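Alpha-1,2-mannosidase from Bacteroides thetaiotaomicron hydrolyses alpha-mannosides with inversion of configuration, as a calcium-dependent glycoside hydrolase of family GH92 from a gut bacterium. One contact in two of its structures: PDB 2WW2 (chain A, 1.90 Å), residues 54-59 and 100-105, and PDB 2WVY (chain B, 2.26 Å), residues 54-59 and 100-105. Structure 2 is superposed on structure 1 by the backbone atoms of these residues (RMSD 0.16 Å); each is numbered along its deposited sequence.

Structure 1 (2WW2); sequences YTYTDS and FSHQQE. With NA (sodium ion), chain C.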
# COMPACT_ATOMS: atom_id res chain seq x y z
N TYR A 54 -21.76 -21.81 -10.41
CA TYR A 54 -22.11 -20.91 -11.50
C TYR A 54 -21.07 -19.80 -11.48
O TYR A 54 -20.95 -19.08 -10.49
CB TYR A 54 -23.53 -20.34 -11.31
CG TYR A 54 -23.95 -19.29 -12.35
CD1 TYR A 54 -24.68 -19.66 -13.48
CD2 TYR A 54 -23.63 -17.94 -12.18
CE1 TYR A 54 -25.07 -18.70 -14.44
CE2 TYR A 54 -24.01 -16.98 -13.13
CZ TYR A 54 -24.73 -17.36 -14.24
OH TYR A 54 -25.11 -16.41 -15.17
N THR A 55 -20.34 -19.67 -12.59
CA THR A 55 -19.33 -18.63 -12.75
C THR A 55 -19.78 -17.74 -13.90
O THR A 55 -19.92 -18.20 -15.04
CB THR A 55 -17.96 -19.30 -13.01
OG1 THR A 55 -17.55 -19.98 -11.81
CG2 THR A 55 -16.89 -18.29 -13.42
N TYR A 56 -20.04 -16.47 -13.59
CA TYR A 56 -20.61 -15.55 -14.56
C TYR A 56 -19.77 -15.45 -15.83
O TYR A 56 -20.32 -15.30 -16.92
CB TYR A 56 -20.80 -14.17 -13.93
CG TYR A 56 -21.54 -13.22 -14.82
CD1 TYR A 56 -22.94 -13.27 -14.91
CD2 TYR A 56 -20.86 -12.29 -15.60
CE1 TYR A 56 -23.62 -12.40 -15.73
CE2 TYR A 56 -21.54 -11.42 -16.42
CZ TYR A 56 -22.91 -11.48 -16.49
OH TYR A 56 -23.59 -10.60 -17.33
N THR A 57 -18.45 -15.53 -15.72
CA THR A 57 -17.60 -15.40 -16.90
C THR A 57 -17.51 -16.69 -17.74
O THR A 57 -16.91 -16.69 -18.81
CB THR A 57 -16.17 -14.92 -16.53
OG1 THR A 57 -15.64 -15.78 -15.52
CG2 THR A 57 -16.18 -13.47 -16.01
N ASP A 58 -18.08 -17.79 -17.25
CA ASP A 58 -18.05 -19.03 -18.01
C ASP A 58 -19.28 -19.09 -18.92
O ASP A 58 -20.36 -18.63 -18.53
CB ASP A 58 -17.91 -20.26 -17.10
CG ASP A 58 -16.48 -20.39 -16.54
OD1 ASP A 58 -15.52 -19.89 -17.18
OD2 ASP A 58 -16.27 -20.98 -15.48
N SER A 59 -19.11 -19.57 -20.14
CA SER A 59 -20.16 -19.47 -21.14
C SER A 59 -20.70 -20.82 -21.59
O SER A 59 -21.36 -20.91 -22.64
CB SER A 59 -19.62 -18.69 -22.35
OG SER A 59 -18.51 -19.40 -22.94
N PHE A 100 -23.95 -20.70 -24.25
CA PHE A 100 -25.06 -19.75 -24.13
C PHE A 100 -24.50 -18.34 -23.93
O PHE A 100 -23.35 -18.17 -23.52
CB PHE A 100 -25.99 -20.12 -22.95
CG PHE A 100 -25.38 -19.87 -21.60
CD1 PHE A 100 -25.71 -18.72 -20.88
CD2 PHE A 100 -24.50 -20.78 -21.04
CE1 PHE A 100 -25.13 -18.46 -19.64
CE2 PHE A 100 -23.92 -20.55 -19.79
CZ PHE A 100 -24.26 -19.40 -19.08
N SER A 101 -25.33 -17.34 -24.21
CA SER A 101 -24.96 -15.94 -24.00
C SER A 101 -25.80 -15.35 -22.89
O SER A 101 -27.00 -15.66 -22.78
CB SER A 101 -25.21 -15.16 -25.29
OG SER A 101 -25.08 -13.78 -25.05
N HIS A 102 -25.20 -14.52 -22.04
CA HIS A 102 -25.98 -13.83 -21.02
C HIS A 102 -27.04 -12.93 -21.67
O HIS A 102 -27.99 -12.54 -21.02
CB HIS A 102 -25.09 -13.00 -20.08
CG HIS A 102 -24.17 -13.82 -19.22
ND1 HIS A 102 -24.64 -14.68 -18.24
CD2 HIS A 102 -22.82 -13.90 -19.17
CE1 HIS A 102 -23.62 -15.26 -17.64
NE2 HIS A 102 -22.50 -14.81 -18.19
N GLN A 103 -26.88 -12.61 -22.95
CA GLN A 103 -27.89 -11.78 -23.63
C GLN A 103 -29.21 -12.54 -23.76
O GLN A 103 -30.28 -11.94 -23.93
CB GLN A 103 -27.44 -11.36 -25.03
CG GLN A 103 -26.51 -10.19 -25.06
CD GLN A 103 -26.13 -9.81 -26.48
OE1 GLN A 103 -25.34 -10.50 -27.11
NE2 GLN A 103 -26.71 -8.73 -26.98
N GLN A 104 -29.12 -13.87 -23.71
CA GLN A 104 -30.32 -14.70 -23.77
C GLN A 104 -30.56 -15.41 -22.45
O GLN A 104 -31.05 -16.53 -22.42
CB GLN A 104 -30.25 -15.68 -24.95
CG GLN A 104 -30.58 -15.01 -26.30
CD GLN A 104 -32.07 -14.69 -26.42
OE1 GLN A 104 -32.90 -15.24 -25.67
NE2 GLN A 104 -32.42 -13.83 -27.35
N GLU A 105 -30.23 -14.74 -21.35
CA GLU A 105 -30.41 -15.28 -20.02
C GLU A 105 -31.20 -14.29 -19.16
O GLU A 105 -30.91 -13.10 -19.17
CB GLU A 105 -29.04 -15.52 -19.38
CG GLU A 105 -29.08 -15.96 -17.91
CD GLU A 105 -27.72 -15.85 -17.24
OE1 GLU A 105 -27.09 -14.76 -17.33
OE2 GLU A 105 -27.27 -16.85 -16.63
NA NA C . -29.35 -11.44 -19.47
O HOH W 1 -30.64 -10.53 -21.26
O HOH W 2 -28.28 -12.34 -17.51
O HOH W 3 -30.67 -9.99 -18.00
O HOH W 4 -27.47 -9.76 -19.37
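Tyr56 and His102 lie ring on ring, centroids 3.8 Å apart and planes 8° from parallel. Tyr56 sits in the loop before strand 60-67, His102 at a corner of strand 98-108, in the N-terminal domain of GH92. Bonds at both imidazole nitrogens fix the ring's rotation. His102 NE2 donates to Tyr56 O (2.6 Å), near the ring plane. His102 ND1 donates to Glu105 OE1 (2.6 Å) from above the carboxylate plane, a histidine-carboxylate hydrogen bond. Tyr54 and Glu105 approach each other from opposite directions; Tyr54 OH donates to the syn lone pair of Glu105 OE2 (2.6 Å). Glu105 OE2 is also hydrogen-bonded to Tyr112 OH. With CG anti to the carbonyl carbon (chi1 -67°), the His102 ring reaches the loop. His102 O and Glu105 O, each 2.3 Å from a sodium ion, bind it with four waters. Water 2 also donates to Glu105 OE1.

Structure 2 (2WVY); sequences YTYTDS and FSHQQE.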
# COMPACT_ATOMS: atom_id res chain seq x y z
N TYR B 54 -21.70 -21.91 -10.46
CA TYR B 54 -22.02 -21.00 -11.54
C TYR B 54 -21.07 -19.81 -11.47
O TYR B 54 -20.87 -19.19 -10.41
CB TYR B 54 -23.45 -20.50 -11.39
CG TYR B 54 -23.85 -19.47 -12.42
CD1 TYR B 54 -24.54 -19.83 -13.56
CD2 TYR B 54 -23.53 -18.12 -12.25
CE1 TYR B 54 -24.92 -18.90 -14.51
CE2 TYR B 54 -23.89 -17.17 -13.21
CZ TYR B 54 -24.58 -17.57 -14.34
OH TYR B 54 -24.98 -16.66 -15.30
N THR B 55 -20.48 -19.49 -12.60
CA THR B 55 -19.57 -18.38 -12.66
C THR B 55 -19.97 -17.54 -13.84
O THR B 55 -20.15 -18.06 -14.94
CB THR B 55 -18.14 -18.88 -12.83
OG1 THR B 55 -17.65 -19.30 -11.56
CG2 THR B 55 -17.25 -17.78 -13.34
N TYR B 56 -20.13 -16.24 -13.61
CA TYR B 56 -20.63 -15.34 -14.63
C TYR B 56 -19.75 -15.38 -15.90
O TYR B 56 -20.27 -15.32 -17.00
CB TYR B 56 -20.75 -13.90 -14.08
CG TYR B 56 -21.52 -12.95 -15.00
CD1 TYR B 56 -22.91 -12.93 -15.00
CD2 TYR B 56 -20.85 -12.06 -15.86
CE1 TYR B 56 -23.63 -12.07 -15.82
CE2 TYR B 56 -21.57 -11.19 -16.70
CZ TYR B 56 -22.96 -11.21 -16.66
OH TYR B 56 -23.71 -10.37 -17.47
N THR B 57 -18.44 -15.51 -15.75
CA THR B 57 -17.59 -15.50 -16.94
C THR B 57 -17.57 -16.81 -17.73
O THR B 57 -17.00 -16.85 -18.81
CB THR B 57 -16.13 -15.02 -16.66
OG1 THR B 57 -15.60 -15.70 -15.51
CG2 THR B 57 -16.11 -13.51 -16.41
N ASP B 58 -18.18 -17.88 -17.20
CA ASP B 58 -18.24 -19.14 -17.94
C ASP B 58 -19.29 -19.07 -19.06
O ASP B 58 -20.32 -18.44 -18.91
CB ASP B 58 -18.58 -20.31 -17.01
CG ASP B 58 -17.44 -20.67 -16.06
OD1 ASP B 58 -16.27 -20.35 -16.38
OD2 ASP B 58 -17.72 -21.27 -14.99
N SER B 59 -19.02 -19.72 -20.18
CA SER B 59 -19.93 -19.60 -21.31
C SER B 59 -20.56 -20.94 -21.70
O SER B 59 -21.23 -21.05 -22.72
CB SER B 59 -19.22 -18.93 -22.51
OG SER B 59 -18.03 -19.62 -22.87
N PHE B 100 -23.95 -20.72 -24.30
CA PHE B 100 -25.02 -19.75 -24.21
C PHE B 100 -24.45 -18.36 -23.95
O PHE B 100 -23.28 -18.20 -23.54
CB PHE B 100 -25.99 -20.12 -23.09
CG PHE B 100 -25.42 -19.88 -21.70
CD1 PHE B 100 -25.83 -18.79 -20.95
CD2 PHE B 100 -24.48 -20.76 -21.16
CE1 PHE B 100 -25.31 -18.56 -19.69
CE2 PHE B 100 -23.97 -20.55 -19.89
CZ PHE B 100 -24.38 -19.45 -19.15
N SER B 101 -25.28 -17.35 -24.18
CA SER B 101 -24.90 -15.97 -23.93
C SER B 101 -25.77 -15.40 -22.82
O SER B 101 -26.98 -15.66 -22.78
CB SER B 101 -25.11 -15.15 -25.21
OG SER B 101 -25.15 -13.78 -24.89
N HIS B 102 -25.17 -14.59 -21.95
CA HIS B 102 -25.93 -13.81 -20.97
C HIS B 102 -26.99 -12.90 -21.61
O HIS B 102 -27.90 -12.46 -20.92
CB HIS B 102 -25.01 -12.95 -20.10
CG HIS B 102 -24.11 -13.74 -19.20
ND1 HIS B 102 -24.59 -14.70 -18.33
CD2 HIS B 102 -22.77 -13.70 -19.02
CE1 HIS B 102 -23.57 -15.24 -17.67
NE2 HIS B 102 -22.45 -14.64 -18.07
N GLN B 103 -26.85 -12.60 -22.89
CA GLN B 103 -27.86 -11.77 -23.55
C GLN B 103 -29.17 -12.53 -23.73
O GLN B 103 -30.21 -11.92 -24.01
CB GLN B 103 -27.37 -11.25 -24.90
CG GLN B 103 -26.33 -10.14 -24.82
CD GLN B 103 -25.88 -9.68 -26.21
OE1 GLN B 103 -25.00 -10.30 -26.81
NE2 GLN B 103 -26.48 -8.61 -26.72
N GLN B 104 -29.12 -13.85 -23.61
CA GLN B 104 -30.34 -14.66 -23.72
C GLN B 104 -30.59 -15.40 -22.42
O GLN B 104 -31.03 -16.55 -22.41
CB GLN B 104 -30.29 -15.60 -24.94
CG GLN B 104 -30.61 -14.90 -26.28
CD GLN B 104 -32.09 -14.47 -26.38
OE1 GLN B 104 -32.95 -15.00 -25.68
NE2 GLN B 104 -32.38 -13.49 -27.25
N GLU B 105 -30.34 -14.71 -21.32
CA GLU B 105 -30.48 -15.29 -20.00
C GLU B 105 -31.28 -14.34 -19.11
O GLU B 105 -30.95 -13.18 -18.99
CB GLU B 105 -29.10 -15.53 -19.39
CG GLU B 105 -29.11 -15.89 -17.91
CD GLU B 105 -27.70 -15.82 -17.30
OE1 GLU B 105 -27.05 -14.75 -17.44
OE2 GLU B 105 -27.25 -16.82 -16.70
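Tyr56 and His102 stack ring on ring, their centroids separated by 3.7 Å and their planes by 7°. Both imidazole nitrogens are engaged, which fixes the rotation of the ring. His102 NE2 donates to Tyr56 O (2.5 Å), close to the ring plane. His102 ND1 donates to Glu105 OE1 (2.6 Å), approaching from above the plane of the carboxylate; this is a histidine-carboxylate hydrogen bond. Tyr54 and Glu105 approach each other from opposite directions, and Tyr54 OH gives a hydrogen bond to the syn lone pair of Glu105 OE2 (2.7 Å). Glu105 OE2 is also hydrogen-bonded to the OH of Tyr112. His102 carries CG anti to its carbonyl carbon (chi1 -66°), which directs the imidazole to the loop.

What differs
The two chains have the same sequence, and their CA atoms coincide within the error. The side chains of Tyr54(A), Tyr56(A), His102(A) and Glu105(A) keep their place, as do their counterparts. The bonds of the histidine also recur: His102(A) NE2 to Tyr56(A) O is 2.6 Å and His102(B) NE2 to Tyr56(B) O 2.5 Å, while His102(A) ND1 to Glu105(A) OE1 and His102(B) ND1 to Glu105(B) OE1 are both 2.6 Å. The main difference is the bound ion. In structure 1 a sodium ion is coordinated by His102(A) O and Glu105(A) O, with four waters completing six ligands. In structure 2 no ion is modelled there, and no metal partner is modelled for His102(B) O and Glu105(B) O. The side chains of His102(B) and Glu105(B) nevertheless keep their place within the error. The four waters are modelled in structure 1 only, which may reflect resolution. Asp58(A) and Asp58(B) also place their side chains differently, touching nothing across the contact.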